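Local atomic coordinates of protein STE5 (Saccharomyces cerevisiae, PDB entry 3FZE), a protein that acts as the scaffold of the yeast mating pathway, its minimal scaffold domain co-catalysing phosphorylation of the MAP kinase Fus3 by Ste7. Residues I38-S43 with F172-L177. Sequence-based numbering, arbitrary orientation.
Sequences IVVYNS and FVLETL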
loop_
_atom_site.group_PDB
_atom_site.type_symbol
_atom_site.label_atom_id
_atom_site.label_comp_id
_atom_site.label_asym_id
_atom_site.label_seq_id
_atom_site.Cartn_x
_atom_site.Cartn_y
_atom_site.Cartn_z
ATOM N N ILE A 38 -7.494 -6.432 -10.126
ATOM C CA ILE A 38 -7.267 -5.670 -11.341
ATOM C C ILE A 38 -6.960 -4.206 -11.035
ATOM O O ILE A 38 -6.084 -3.598 -11.666
ATOM C CB ILE A 38 -8.479 -5.768 -12.287
ATOM C CG1 ILE A 38 -8.653 -7.213 -12.747
ATOM C CG2 ILE A 38 -8.299 -4.830 -13.465
ATOM C CD1 ILE A 38 -9.927 -7.456 -13.548
ATOM N N VAL A 39 -7.645 -3.649 -10.043
ATOM C CA VAL A 39 -7.391 -2.260 -9.678
ATOM C C VAL A 39 -6.049 -2.100 -8.967
ATOM O O VAL A 39 -5.381 -1.083 -9.103
ATOM C CB VAL A 39 -8.566 -1.631 -8.869
ATOM C CG1 VAL A 39 -8.651 -2.214 -7.477
ATOM C CG2 VAL A 39 -8.418 -0.107 -8.827
ATOM N N VAL A 40 -5.633 -3.123 -8.232
ATOM C CA VAL A 40 -4.293 -3.112 -7.654
ATOM C C VAL A 40 -3.228 -3.047 -8.755
ATOM O O VAL A 40 -2.312 -2.210 -8.722
ATOM C CB VAL A 40 -4.063 -4.352 -6.762
ATOM C CG1 VAL A 40 -2.586 -4.461 -6.374
ATOM C CG2 VAL A 40 -4.939 -4.262 -5.523
ATOM N N TYR A 41 -3.352 -3.924 -9.742
ATOM C CA TYR A 41 -2.434 -3.914 -10.878
ATOM C C TYR A 41 -2.449 -2.579 -11.607
ATOM O O TYR A 41 -1.397 -1.988 -11.828
ATOM C CB TYR A 41 -2.759 -5.061 -11.849
ATOM C CG TYR A 41 -1.950 -5.025 -13.123
ATOM C CD1 TYR A 41 -0.582 -5.284 -13.107
ATOM C CD2 TYR A 41 -2.547 -4.724 -14.343
ATOM C CE1 TYR A 41 0.175 -5.234 -14.275
ATOM C CE2 TYR A 41 -1.797 -4.678 -15.518
ATOM C CZ TYR A 41 -0.434 -4.942 -15.473
ATOM O OH TYR A 41 0.331 -4.904 -16.630
ATOM N N ASN A 42 -3.638 -2.108 -11.983
ATOM C CA ASN A 42 -3.727 -0.882 -12.759
ATOM C C ASN A 42 -3.179 0.306 -11.994
ATOM O O ASN A 42 -2.571 1.193 -12.579
ATOM C CB ASN A 42 -5.166 -0.599 -13.190
ATOM C CG ASN A 42 -5.652 -1.548 -14.259
ATOM O OD1 ASN A 42 -4.857 -2.164 -14.967
ATOM N ND2 ASN A 42 -6.972 -1.670 -14.384
ATOM N N SER A 43 -3.409 0.326 -10.688
ATOM C CA SER A 43 -2.946 1.440 -9.874
ATOM C C SER A 43 -1.432 1.468 -9.763
ATOM O O SER A 43 -0.817 2.513 -9.945
ATOM C CB SER A 43 -3.582 1.401 -8.490
ATOM O OG SER A 43 -4.984 1.512 -8.613
ATOM N N PHE A 172 -12.031 2.158 -4.388
ATOM C CA PHE A 172 -12.149 3.543 -3.940
ATOM C C PHE A 172 -10.818 4.092 -3.448
ATOM O O PHE A 172 -10.420 5.193 -3.824
ATOM C CB PHE A 172 -13.211 3.707 -2.845
ATOM C CG PHE A 172 -13.306 5.110 -2.329
ATOM C CD1 PHE A 172 -14.091 6.044 -2.977
ATOM C CD2 PHE A 172 -12.568 5.507 -1.226
ATOM C CE1 PHE A 172 -14.160 7.348 -2.522
ATOM C CE2 PHE A 172 -12.630 6.808 -0.767
ATOM C CZ PHE A 172 -13.426 7.727 -1.418
ATOM N N VAL A 173 -10.128 3.319 -2.615
ATOM C CA VAL A 173 -8.838 3.740 -2.080
ATOM C C VAL A 173 -7.828 3.994 -3.188
ATOM O O VAL A 173 -7.184 5.050 -3.237
ATOM C CB VAL A 173 -8.253 2.679 -1.127
ATOM C CG1 VAL A 173 -6.817 3.031 -0.754
ATOM C CG2 VAL A 173 -9.110 2.563 0.118
ATOM N N LEU A 174 -7.702 3.032 -4.094
ATOM C CA LEU A 174 -6.678 3.107 -5.131
ATOM C C LEU A 174 -7.004 4.111 -6.246
ATOM O O LEU A 174 -6.112 4.788 -6.752
ATOM C CB LEU A 174 -6.375 1.711 -5.687
ATOM C CG LEU A 174 -5.753 0.784 -4.640
ATOM C CD1 LEU A 174 -5.628 -0.637 -5.178
ATOM C CD2 LEU A 174 -4.401 1.330 -4.199
ATOM N N GLU A 175 -8.279 4.215 -6.619
ATOM C CA GLU A 175 -8.697 5.237 -7.577
ATOM C C GLU A 175 -8.459 6.620 -6.976
ATOM O O GLU A 175 -7.983 7.527 -7.661
ATOM C CB GLU A 175 -10.167 5.068 -8.002
ATOM C CG GLU A 175 -10.372 3.932 -9.005
ATOM C CD GLU A 175 -11.768 3.907 -9.611
ATOM O OE1 GLU A 175 -12.661 4.586 -9.083
ATOM O OE2 GLU A 175 -11.964 3.192 -10.618
ATOM N N THR A 176 -8.772 6.777 -5.694
ATOM C CA THR A 176 -8.559 8.058 -5.031
ATOM C C THR A 176 -7.076 8.405 -5.000
ATOM O O THR A 176 -6.680 9.545 -5.271
ATOM C CB THR A 176 -9.123 8.079 -3.599
ATOM O OG1 THR A 176 -10.538 7.884 -3.650
ATOM C CG2 THR A 176 -8.836 9.437 -2.942
ATOM N N LEU A 177 -6.252 7.411 -4.697
ATOM C CA LEU A 177 -4.820 7.632 -4.660
ATOM C C LEU A 177 -4.298 8.060 -6.034
ATOM O O LEU A 177 -3.606 9.077 -6.163
ATOM C CB LEU A 177 -4.113 6.367 -4.166
ATOM C CG LEU A 177 -2.582 6.436 -4.144
ATOM C CD1 LEU A 177 -2.091 7.496 -3.158
ATOM C CD2 LEU A 177 -2.015 5.061 -3.829
#
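Leu174 reaches across to Val39, Val40 and Ser43 and carries most of the contact; the axes of helical segments 38-43 and 172-177 approach to 9.7 Å, their directions 16° apart. Phe172 points away from 38-43; its ring packs on helix 2-14, with Thr176 OG1 over the centre of one ring face. At Leu174, CG stands anti to the carbonyl carbon (chi1 -65°) and CD1 anti to CA (chi2 173°), which brings CD1 to Val40 CA and CG2. This methyl meets Val40 CG2 at 3.7 Å and Val39 CG1 at 4.1 Å; the leucine and the two valine side chains cross obliquely. Leu174 and Ser43 each have a second conformer; in those described here, Leu174 CB lies 3.2 Å from Ser43 OG, where the alpha carbons of the two residues are 6.3 Å apart. The Ser43 hydroxyl is turned back on its own helix and donates to Val39 O at 2.7 Å. That carbonyl also accepts from Ser43 N, from the opposite face of its plane, and no hydrogen bond joins 38-43 to 172-177. Next in sequence, Glu175 borders the apolar patch, its CG 4.5 Å from Val39 CG2. Phe185, from a loop, touches both Val39 and Ser43. Parallel packing of helices 35-50 and 170-180 on one side of a largely parallel sheet belongs to the alpha/beta/alpha sandwich of the vWA-like fold.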